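Local coordinates for protein MgGH51 (Meripilus giganteus, PDB 6ZQ1) that probably releases terminal alpha-L-arabinofuranosyl residues by hydrolysis from arabinose-decorated plant cell-wall polysaccharides, as a family GH51 alpha-L-arabinofuranosidase, at residues L20-I25 against A480-H485; F225-G230 against P285-W290; H400-P405 against E427-A432. All coordinates share one frame; numbering follows the deposited sequence.

Contact 1 of 3, residues L20-I25 against A480-H485; sequences LMFEDI and APLLQH. With EDG (1,4-dideoxy-1,4-imino-L-arabinitol), chain F.
The backbones draw near at Met21 and Ala480, whose CA atoms are 6.0 Å apart, and the touching parts run 67° apart in their end-to-end directions with no direct hydrogen bond. One water bridges them instead: it donates to Met21 O at 2.9 Å and accepts from Leu482 N at 3.0 Å. Leu482 is the residue most covered across the contact. Its CB sits 3.3 Å from Met21 O, CD1 meets Leu20 CD2, and CD2 reaches the Phe22 ring near its edge, the two side chains crossing at about a right angle. Leu483 CD1 also comes to that edge, in the ring plane, 3.9 Å from Phe22 CE1. Leu217 of helix 211-219 touches both Leu20 and Leu482. The bend in Met21 at chi2 (-88°) swings SD against Ala480 CB, 3.7 Å away, while Ile25 CG2 rests on CB of Pro481, whose preceding peptide is cis. At the inhibitor 1,4-dideoxy-1,4-imino-L-arabinitol, Glu23 OE2 accepts a hydrogen bond from O3' at 2.6 Å. Glu23 OE1 takes N-H groups from Asn232 and Trp261, which fixes the rotation of the carboxylate. Pro481 CG lies 3.7 Å from the inhibitor's O5'. Strand 20-21 and strand 474-479, just before Ala480, are the first and last of eight parallel strands, so this is the closing seam of a (beta/alpha)8 barrel, at the rim of its sugar pocket.

Contact 2 of 3, residues F225-G230 against P285-W290; sequences FRFPGG and PIMAVW. With EDG (1,4-dideoxy-1,4-imino-L-arabinitol), chain F.
Phe227 and Met287 interlock on one face of neighbouring parallel strands, the second and third of the (beta/alpha)8 barrel; the axes of 225-227 and 285-289 come within 4.6 Å at 9°. The Phe227 ring is the main bump. With CG set between the backbone N and the carbonyl carbon (chi1 83°), it leans across to the next strand and fills the hollow between Pro285 and Met287. Pro285 CB meets the ring at its edge, 3.9 Å from Phe227 CE1, while CB of Met287 approaches obliquely, CG touches CE1 and CZ, and SD makes a slanting Met-aromatic contact 5.0 Å from the ring centroid. Tyr274 and Phe278 of helix 271-281 pack against the same ring. Replacing Phe227 by an alanine is likely to open a gap between Pro285 and Met287 and leave the Met287 sulfur without this aromatic neighbour. On the opposite face Arg226 and Ile286 stand side by side, the extended arginine carrying its guanidinium to Glu347. Three backbone bonds stitch the strands: Ile286 N to Phe225 O, Phe227 N to Ile286 O, and Ala288 N to Phe227 O, the last nearly straight at 172°. Past the cis peptide before Pro228, the methyl CB of Ala288 tucks in 3.6 Å from Gly229 O.

Contact 3 of 3, residues H400-P405 against E427-A432; sequences HVYQTP and EGEYAA. With EDG (1,4-dideoxy-1,4-imino-L-arabinitol), chain F.
Glu429 lies across His400 and beside the hydroxyl of Tyr402, and its side chain can be traced to the bound inhibitor. CB starts 3.3 Å from Tyr402 OH and also borders His400 CG. Because CG is set anti to the carbonyl carbon (chi1 -59°), it comes over the face of the His400 ring, 3.7 Å from the centroid, as a CH-pi contact. CD continues over the same face, offset toward the rim and 3.4 Å from His400 CE1, with carboxylate and ring planes only 20° apart. OE1 accepts a hydrogen bond from Tyr402 OH at 2.6 Å, on its anti side and 33° out of the carboxylate plane; the imino N4' of 1,4-dideoxy-1,4-imino-L-arabinitol (EDG) lies 2.9 Å from the same oxygen. Glu429 OE2 accepts a hydrogen bond from EDG O2' at 2.8 Å and is salt-bridged to Arg226. It lies where the seventh barrel strand, 424-432, turns a corner; clan GH-A (beta/alpha)8 glycosidases carry their nucleophile at the end of this strand, consistent with that role here. His400 is steadied in turn by Asp398 at NE2 and Glu351 at ND1. Tyr402 OH also accepts from EDG O5' at 2.9 Å. Along the backbone, Val401 N bonds to Glu429 O, and weaker bonds run from Ala431 N to Val401 O and from Gln403 N to Ala431 O. On the other face Val401 CG1 packs on Tyr430 CB. At the far end Thr404 OG1 caps Trp407 N of the crossover helix 405-410, and Pro405 CG presses on Ala432 CB.

Overall arrangement
The three contacts lie around one eight-stranded parallel barrel and all touch the same bound inhibitor. Contact 2 joins the second and third strands, contact 3 the sixth and seventh, and contact 1 spans the seam between the first and the end of the eighth. Their centres are about 12 Å (1 and 2), about 14 Å (1 and 3) and about 18 Å (2 and 3) apart. Along the chain, contact 2 closes before contact 3 opens, and the segments of contact 1 bracket both. Strand 20-21 bonds to strand 224-227, Ala480 to Tyr430, and side chains of contacts 2 and 3 also meet directly, so distant sequence segments converge on one sugar-binding pocket.

Contact 1 of 3, residues L20-I25 against A480-H485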
loop_
_atom_site.group_PDB
_atom_site.type_symbol
_atom_site.label_atom_id
_atom_site.label_comp_id
_atom_site.label_asym_id
_atom_site.label_seq_id
_atom_site.Cartn_x
_atom_site.Cartn_y
_atom_site.Cartn_z
ATOM N N LEU A 20 3.713 0.513 -7.977
ATOM C CA LEU A 20 3.567 0.177 -6.537
ATOM C C LEU A 20 2.737 -1.094 -6.429
ATOM O O LEU A 20 1.824 -1.296 -7.269
ATOM C CB LEU A 20 2.840 1.304 -5.785
ATOM C CG LEU A 20 3.502 2.679 -5.819
ATOM C CD1 LEU A 20 2.801 3.589 -4.836
ATOM C CD2 LEU A 20 4.992 2.594 -5.486
ATOM N N MET A 21 3.033 -1.910 -5.422
ATOM C CA MET A 21 2.222 -3.101 -5.042
ATOM C C MET A 21 1.679 -2.877 -3.639
ATOM O O MET A 21 2.474 -2.728 -2.698
ATOM C CB MET A 21 3.079 -4.373 -5.055
ATOM C CG MET A 21 2.316 -5.650 -4.693
ATOM S SD MET A 21 2.268 -5.995 -2.937
ATOM C CE MET A 21 1.108 -7.346 -2.892
ATOM N N PHE A 22 0.360 -2.966 -3.496
ATOM C CA PHE A 22 -0.312 -2.742 -2.219
ATOM C C PHE A 22 -1.234 -3.895 -1.825
ATOM O O PHE A 22 -1.996 -4.454 -2.615
ATOM C CB PHE A 22 -1.115 -1.452 -2.249
ATOM C CG PHE A 22 -1.601 -1.083 -0.888
ATOM C CD1 PHE A 22 -0.816 -0.341 -0.019
ATOM C CD2 PHE A 22 -2.880 -1.431 -0.480
ATOM C CE1 PHE A 22 -1.289 0.039 1.230
ATOM C CE2 PHE A 22 -3.320 -1.085 0.787
ATOM C CZ PHE A 22 -2.533 -0.353 1.634
ATOM N N GLU A 23 -1.130 -4.237 -0.554
ATOM C CA GLU A 23 -2.147 -4.974 0.227
ATOM C C GLU A 23 -2.074 -4.424 1.640
ATOM O O GLU A 23 -1.073 -3.767 1.982
ATOM C CB GLU A 23 -1.911 -6.476 0.164
ATOM C CG GLU A 23 -0.722 -6.887 0.968
ATOM C CD GLU A 23 -0.413 -8.370 0.925
ATOM O OE1 GLU A 23 -1.320 -9.200 1.214
ATOM O OE2 GLU A 23 0.764 -8.679 0.691
ATOM N N ASP A 24 -3.115 -4.641 2.436
ATOM C CA ASP A 24 -3.094 -4.326 3.886
ATOM C C ASP A 24 -2.258 -5.415 4.573
ATOM O O ASP A 24 -2.811 -6.499 4.840
ATOM C CB ASP A 24 -4.502 -4.255 4.469
ATOM C CG ASP A 24 -4.509 -3.366 5.709
ATOM O OD1 ASP A 24 -3.460 -3.335 6.382
ATOM O OD2 ASP A 24 -5.510 -2.629 5.951
ATOM N N ILE A 25 -0.979 -5.115 4.771
ATOM C CA ILE A 25 0.053 -5.963 5.447
ATOM C C ILE A 25 0.871 -5.025 6.336
ATOM O O ILE A 25 1.045 -3.849 5.937
ATOM C CB ILE A 25 0.937 -6.705 4.435
ATOM C CG1 ILE A 25 1.937 -7.649 5.127
ATOM C CG2 ILE A 25 1.628 -5.743 3.490
ATOM C CD1 ILE A 25 2.723 -8.519 4.154
ATOM N N ALA A 480 7.922 -5.256 -3.339
ATOM C CA ALA A 480 6.943 -5.610 -2.275
ATOM C C ALA A 480 7.631 -6.126 -1.031
ATOM O O ALA A 480 8.681 -6.770 -1.135
ATOM C CB ALA A 480 5.924 -6.596 -2.807
ATOM N N PRO A 481 7.039 -5.923 0.170
ATOM C CA PRO A 481 5.883 -5.045 0.376
ATOM C C PRO A 481 6.243 -3.548 0.365
ATOM O O PRO A 481 7.371 -3.157 0.598
ATOM C CB PRO A 481 5.355 -5.473 1.753
ATOM C CG PRO A 481 5.996 -6.827 2.012
ATOM C CD PRO A 481 7.368 -6.645 1.403
ATOM N N LEU A 482 5.235 -2.707 0.151
ATOM C CA LEU A 482 5.420 -1.254 0.044
ATOM C C LEU A 482 5.651 -0.603 1.428
ATOM O O LEU A 482 6.502 0.251 1.521
ATOM C CB LEU A 482 4.160 -0.715 -0.650
ATOM C CG LEU A 482 4.107 0.776 -0.916
ATOM C CD1 LEU A 482 5.227 1.232 -1.837
ATOM C CD2 LEU A 482 2.754 1.165 -1.502
ATOM N N LEU A 483 4.829 -0.930 2.418
ATOM C CA LEU A 483 4.608 -0.123 3.654
ATOM C C LEU A 483 4.719 -0.991 4.887
ATOM O O LEU A 483 4.295 -2.150 4.831
ATOM C CB LEU A 483 3.229 0.541 3.600
ATOM C CG LEU A 483 3.125 1.786 2.725
ATOM C CD1 LEU A 483 1.686 2.232 2.618
ATOM C CD2 LEU A 483 3.980 2.936 3.229
ATOM N N GLN A 484 5.206 -0.414 5.976
ATOM C CA GLN A 484 5.474 -1.109 7.253
ATOM C C GLN A 484 5.207 -0.191 8.443
ATOM O O GLN A 484 6.004 0.745 8.656
ATOM C CB GLN A 484 6.928 -1.588 7.304
ATOM C CG GLN A 484 7.310 -2.155 8.665
ATOM C CD GLN A 484 8.787 -2.421 8.791
ATOM O OE1 GLN A 484 9.601 -1.803 8.098
ATOM N NE2 GLN A 484 9.145 -3.201 9.796
ATOM N N HIS A 485 4.151 -0.471 9.231
ATOM C CA HIS A 485 4.048 0.053 10.613
ATOM C C HIS A 485 5.126 -0.650 11.474
ATOM O O HIS A 485 5.017 -1.868 11.668
ATOM C CB HIS A 485 2.677 -0.143 11.207
ATOM C CG HIS A 485 2.424 0.817 12.312
ATOM N ND1 HIS A 485 3.268 0.927 13.425
ATOM C CD2 HIS A 485 1.428 1.744 12.444
ATOM C CE1 HIS A 485 2.765 1.892 14.201
ATOM N NE2 HIS A 485 1.642 2.405 13.607
HETATM O "O2'" EDG F . 1.504 -12.506 -2.691
HETATM C "C2'" EDG F . 2.093 -12.660 -1.425
HETATM C "C1'" EDG F . 3.516 -13.209 -1.532
HETATM N "N4'" EDG F . 4.315 -12.234 -0.793
HETATM C "C3'" EDG F . 2.189 -11.334 -0.645
HETATM O "O3'" EDG F . 1.038 -11.178 0.194
HETATM C "C4'" EDG F . 3.473 -11.502 0.176
HETATM C "C5'" EDG F . 4.060 -10.199 0.709
HETATM O "O5'" EDG F . 4.389 -9.281 -0.323
HETATM O O HOH W 1 2.648 -4.146 -0.212
#

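Contact 2 of 3, residues F225-G230 against P285-W290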
loop_
_atom_site.group_PDB
_atom_site.type_symbol
_atom_site.label_atom_id
_atom_site.label_comp_id
_atom_site.label_asym_id
_atom_site.label_seq_id
_atom_site.Cartn_x
_atom_site.Cartn_y
_atom_site.Cartn_z
ATOM N N PHE A 225 -0.697 1.147 -9.591
ATOM C CA PHE A 225 -0.930 0.614 -8.237
ATOM C C PHE A 225 -1.647 -0.740 -8.313
ATOM O O PHE A 225 -2.825 -0.806 -8.730
ATOM C CB PHE A 225 -1.769 1.643 -7.490
ATOM C CG PHE A 225 -1.832 1.517 -5.996
ATOM C CD1 PHE A 225 -2.778 0.714 -5.395
ATOM C CD2 PHE A 225 -1.034 2.324 -5.193
ATOM C CE1 PHE A 225 -2.905 0.700 -4.011
ATOM C CE2 PHE A 225 -1.155 2.297 -3.809
ATOM C CZ PHE A 225 -2.104 1.492 -3.222
ATOM N N ARG A 226 -0.933 -1.809 -7.992
ATOM C CA ARG A 226 -1.477 -3.196 -7.938
ATOM C C ARG A 226 -2.167 -3.407 -6.581
ATOM O O ARG A 226 -1.572 -3.060 -5.551
ATOM C CB ARG A 226 -0.354 -4.223 -8.132
ATOM C CG ARG A 226 -0.832 -5.670 -8.153
ATOM C CD ARG A 226 0.339 -6.612 -7.864
ATOM N NE ARG A 226 -0.134 -7.976 -7.780
ATOM C CZ ARG A 226 0.391 -8.944 -7.014
ATOM N NH1 ARG A 226 1.463 -8.721 -6.263
ATOM N NH2 ARG A 226 -0.195 -10.129 -7.011
ATOM N N PHE A 227 -3.439 -3.819 -6.586
ATOM C CA PHE A 227 -4.268 -3.954 -5.364
ATOM C C PHE A 227 -5.468 -4.854 -5.668
ATOM O O PHE A 227 -5.758 -5.109 -6.838
ATOM C CB PHE A 227 -4.720 -2.570 -4.916
ATOM C CG PHE A 227 -5.941 -2.125 -5.670
ATOM C CD1 PHE A 227 -5.845 -1.832 -7.017
ATOM C CD2 PHE A 227 -7.159 -2.012 -5.034
ATOM C CE1 PHE A 227 -6.976 -1.445 -7.721
ATOM C CE2 PHE A 227 -8.277 -1.585 -5.729
ATOM C CZ PHE A 227 -8.182 -1.323 -7.072
ATOM N N PRO A 228 -6.211 -5.357 -4.654
ATOM C CA PRO A 228 -5.869 -5.209 -3.240
ATOM C C PRO A 228 -5.020 -6.317 -2.598
ATOM O O PRO A 228 -4.924 -6.323 -1.396
ATOM C CB PRO A 228 -7.250 -5.183 -2.618
ATOM C CG PRO A 228 -8.005 -6.223 -3.432
ATOM C CD PRO A 228 -7.552 -5.948 -4.840
ATOM N N GLY A 229 -4.345 -7.113 -3.408
ATOM C CA GLY A 229 -3.316 -8.079 -2.943
ATOM C C GLY A 229 -2.929 -8.968 -4.100
ATOM O O GLY A 229 -3.568 -8.898 -5.149
ATOM N N GLY A 230 -1.902 -9.812 -3.925
ATOM C CA GLY A 230 -1.387 -10.124 -2.610
ATOM C C GLY A 230 -2.276 -11.080 -1.819
ATOM O O GLY A 230 -3.497 -11.250 -2.171
ATOM N N PRO A 285 -4.695 1.621 -12.124
ATOM C CA PRO A 285 -4.795 0.345 -11.402
ATOM C C PRO A 285 -4.382 -0.892 -12.187
ATOM O O PRO A 285 -4.603 -0.972 -13.381
ATOM C CB PRO A 285 -6.293 0.207 -11.132
ATOM C CG PRO A 285 -6.973 1.042 -12.195
ATOM C CD PRO A 285 -6.019 2.159 -12.532
ATOM N N ILE A 286 -3.695 -1.801 -11.484
ATOM C CA ILE A 286 -3.613 -3.227 -11.856
ATOM C C ILE A 286 -4.425 -3.929 -10.768
ATOM O O ILE A 286 -3.915 -4.118 -9.651
ATOM C CB ILE A 286 -2.159 -3.743 -11.991
ATOM C CG1 ILE A 286 -1.376 -2.988 -13.069
ATOM C CG2 ILE A 286 -2.177 -5.226 -12.252
ATOM C CD1 ILE A 286 0.044 -3.494 -13.274
ATOM N N MET A 287 -5.704 -4.168 -11.057
ATOM C CA MET A 287 -6.695 -4.606 -10.062
ATOM C C MET A 287 -6.817 -6.130 -10.116
ATOM O O MET A 287 -7.080 -6.696 -11.199
ATOM C CB MET A 287 -8.048 -3.937 -10.325
ATOM C CG MET A 287 -9.024 -4.292 -9.251
ATOM S SD MET A 287 -10.650 -3.428 -9.411
ATOM C CE MET A 287 -11.338 -4.294 -10.820
ATOM N N ALA A 288 -6.669 -6.784 -8.964
ATOM C CA ALA A 288 -6.902 -8.230 -8.807
ATOM C C ALA A 288 -8.392 -8.499 -8.542
ATOM O O ALA A 288 -9.131 -7.656 -7.937
ATOM C CB ALA A 288 -6.016 -8.817 -7.740
ATOM N N VAL A 289 -8.828 -9.645 -9.044
ATOM C CA VAL A 289 -10.115 -10.290 -8.683
ATOM C C VAL A 289 -9.802 -11.650 -8.055
ATOM O O VAL A 289 -8.812 -12.336 -8.476
ATOM C CB VAL A 289 -11.033 -10.408 -9.909
ATOM C CG1 VAL A 289 -11.381 -9.022 -10.401
ATOM C CG2 VAL A 289 -10.445 -11.271 -11.027
ATOM N N TRP A 290 -10.555 -11.967 -7.021
ATOM C CA TRP A 290 -10.576 -13.299 -6.370
ATOM C C TRP A 290 -10.960 -14.364 -7.411
ATOM O O TRP A 290 -11.931 -14.174 -8.178
ATOM C CB TRP A 290 -11.530 -13.266 -5.188
ATOM C CG TRP A 290 -11.338 -14.425 -4.264
ATOM C CD1 TRP A 290 -10.392 -14.547 -3.291
ATOM C CD2 TRP A 290 -12.126 -15.620 -4.225
ATOM N NE1 TRP A 290 -10.524 -15.761 -2.677
ATOM C CE2 TRP A 290 -11.612 -16.406 -3.185
ATOM C CE3 TRP A 290 -13.248 -16.060 -4.934
ATOM C CZ2 TRP A 290 -12.166 -17.642 -2.874
ATOM C CZ3 TRP A 290 -13.842 -17.240 -4.576
ATOM C CH2 TRP A 290 -13.304 -18.019 -3.555
HETATM O "O2'" EDG F . 1.504 -12.506 -2.691
HETATM C "C2'" EDG F . 2.093 -12.660 -1.425
HETATM C "C1'" EDG F . 3.516 -13.209 -1.532
HETATM N "N4'" EDG F . 4.315 -12.234 -0.793
HETATM C "C3'" EDG F . 2.189 -11.334 -0.645
HETATM O "O3'" EDG F . 1.038 -11.178 0.194
HETATM C "C4'" EDG F . 3.473 -11.502 0.176
HETATM C "C5'" EDG F . 4.060 -10.199 0.709
HETATM O "O5'" EDG F . 4.389 -9.281 -0.323
#

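Contact 3 of 3, residues H400-P405 against E427-A432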
loop_
_atom_site.group_PDB
_atom_site.type_symbol
_atom_site.label_atom_id
_atom_site.label_comp_id
_atom_site.label_asym_id
_atom_site.label_seq_id
_atom_site.Cartn_x
_atom_site.Cartn_y
_atom_site.Cartn_z
ATOM N N HIS A 400 6.846 -13.168 -9.377
ATOM C CA HIS A 400 7.244 -12.734 -8.028
ATOM C C HIS A 400 8.616 -13.322 -7.697
ATOM O O HIS A 400 8.772 -14.526 -7.974
ATOM C CB HIS A 400 6.246 -13.202 -6.980
ATOM C CG HIS A 400 4.890 -12.600 -7.137
ATOM N ND1 HIS A 400 3.812 -12.984 -6.382
ATOM C CD2 HIS A 400 4.432 -11.707 -8.027
ATOM C CE1 HIS A 400 2.744 -12.296 -6.766
ATOM N NE2 HIS A 400 3.086 -11.545 -7.777
ATOM N N VAL A 401 9.527 -12.544 -7.111
ATOM C CA VAL A 401 10.824 -13.135 -6.613
ATOM C C VAL A 401 11.306 -12.418 -5.343
ATOM O O VAL A 401 11.397 -11.189 -5.333
ATOM C CB VAL A 401 11.901 -13.229 -7.690
ATOM C CG1 VAL A 401 12.353 -11.868 -8.191
ATOM C CG2 VAL A 401 13.111 -14.082 -7.218
ATOM N N TYR A 402 11.648 -13.207 -4.328
ATOM C CA TYR A 402 12.285 -12.789 -3.069
ATOM C C TYR A 402 13.607 -13.544 -2.997
ATOM O O TYR A 402 13.534 -14.763 -3.028
ATOM C CB TYR A 402 11.363 -13.053 -1.889
ATOM C CG TYR A 402 10.091 -12.229 -1.957
ATOM C CD1 TYR A 402 10.075 -10.912 -1.550
ATOM C CD2 TYR A 402 8.913 -12.775 -2.434
ATOM C CE1 TYR A 402 8.910 -10.141 -1.590
ATOM C CE2 TYR A 402 7.742 -12.014 -2.483
ATOM C CZ TYR A 402 7.748 -10.699 -2.049
ATOM O OH TYR A 402 6.608 -9.955 -2.077
ATOM N N GLN A 403 14.720 -12.824 -2.965
ATOM C CA GLN A 403 16.062 -13.452 -3.073
ATOM C C GLN A 403 17.143 -12.570 -2.452
ATOM O O GLN A 403 16.830 -11.538 -1.818
ATOM C CB GLN A 403 16.327 -13.748 -4.549
ATOM C CG GLN A 403 16.107 -15.202 -4.940
ATOM C CD GLN A 403 17.207 -16.103 -4.426
ATOM O OE1 GLN A 403 18.225 -15.650 -3.882
ATOM N NE2 GLN A 403 16.979 -17.398 -4.542
ATOM N N THR A 404 18.401 -13.024 -2.516
ATOM C CA THR A 404 19.540 -12.294 -1.938
ATOM C C THR A 404 19.870 -11.107 -2.842
ATOM O O THR A 404 19.583 -11.129 -4.039
ATOM C CB THR A 404 20.781 -13.198 -1.751
ATOM O OG1 THR A 404 21.255 -13.554 -3.044
ATOM C CG2 THR A 404 20.503 -14.454 -0.968
ATOM N N PRO A 405 20.482 -10.032 -2.298
ATOM C CA PRO A 405 20.972 -8.919 -3.120
ATOM C C PRO A 405 21.855 -9.421 -4.278
ATOM O O PRO A 405 21.690 -8.978 -5.403
ATOM C CB PRO A 405 21.776 -8.077 -2.107
ATOM C CG PRO A 405 21.116 -8.336 -0.775
ATOM C CD PRO A 405 20.698 -9.793 -0.856
ATOM N N GLU A 427 6.495 -7.773 -13.199
ATOM C CA GLU A 427 7.301 -8.223 -12.035
ATOM C C GLU A 427 6.586 -7.689 -10.780
ATOM O O GLU A 427 7.029 -6.686 -10.212
ATOM C CB GLU A 427 8.761 -7.812 -12.146
ATOM C CG GLU A 427 9.621 -8.603 -11.156
ATOM C CD GLU A 427 10.202 -9.894 -11.694
ATOM O OE1 GLU A 427 10.028 -10.145 -12.895
ATOM O OE2 GLU A 427 10.814 -10.665 -10.891
ATOM N N GLY A 428 5.488 -8.347 -10.382
ATOM C CA GLY A 428 4.459 -7.763 -9.495
ATOM C C GLY A 428 4.894 -7.668 -8.039
ATOM O O GLY A 428 4.277 -6.891 -7.303
ATOM N N GLU A 429 5.902 -8.457 -7.615
ATOM C CA GLU A 429 6.515 -8.412 -6.294
ATOM C C GLU A 429 7.978 -8.832 -6.470
ATOM O O GLU A 429 8.191 -9.898 -7.045
ATOM C CB GLU A 429 5.920 -9.431 -5.309
ATOM C CG GLU A 429 4.419 -9.253 -5.068
ATOM C CD GLU A 429 3.810 -10.324 -4.174
ATOM O OE1 GLU A 429 4.576 -11.021 -3.402
ATOM O OE2 GLU A 429 2.581 -10.474 -4.225
ATOM N N TYR A 430 8.901 -7.968 -6.069
ATOM C CA TYR A 430 10.323 -8.362 -5.885
ATOM C C TYR A 430 10.929 -7.550 -4.760
ATOM O O TYR A 430 10.514 -6.396 -4.515
ATOM C CB TYR A 430 11.097 -8.209 -7.198
ATOM C CG TYR A 430 11.275 -6.809 -7.699
ATOM C CD1 TYR A 430 10.230 -6.115 -8.264
ATOM C CD2 TYR A 430 12.501 -6.182 -7.639
ATOM C CE1 TYR A 430 10.413 -4.845 -8.777
ATOM C CE2 TYR A 430 12.684 -4.898 -8.093
ATOM C CZ TYR A 430 11.624 -4.206 -8.649
ATOM O OH TYR A 430 11.856 -2.954 -9.158
ATOM N N ALA A 431 11.972 -8.127 -4.141
ATOM C CA ALA A 431 12.767 -7.518 -3.073
ATOM C C ALA A 431 13.942 -8.453 -2.772
ATOM O O ALA A 431 13.749 -9.668 -2.829
ATOM C CB ALA A 431 11.944 -7.296 -1.818
ATOM N N ALA A 432 15.096 -7.880 -2.480
ATOM C CA ALA A 432 16.233 -8.610 -1.881
ATOM C C ALA A 432 15.961 -8.619 -0.383
ATOM O O ALA A 432 15.915 -7.532 0.207
ATOM C CB ALA A 432 17.501 -7.952 -2.267
HETATM O "O2'" EDG F . 1.504 -12.506 -2.691
HETATM C "C2'" EDG F . 2.093 -12.660 -1.425
HETATM C "C1'" EDG F . 3.516 -13.209 -1.532
HETATM N "N4'" EDG F . 4.315 -12.234 -0.793
HETATM C "C3'" EDG F . 2.189 -11.334 -0.645
HETATM O "O3'" EDG F . 1.038 -11.178 0.194
HETATM C "C4'" EDG F . 3.473 -11.502 0.176
HETATM C "C5'" EDG F . 4.060 -10.199 0.709
HETATM O "O5'" EDG F . 4.389 -9.281 -0.323
#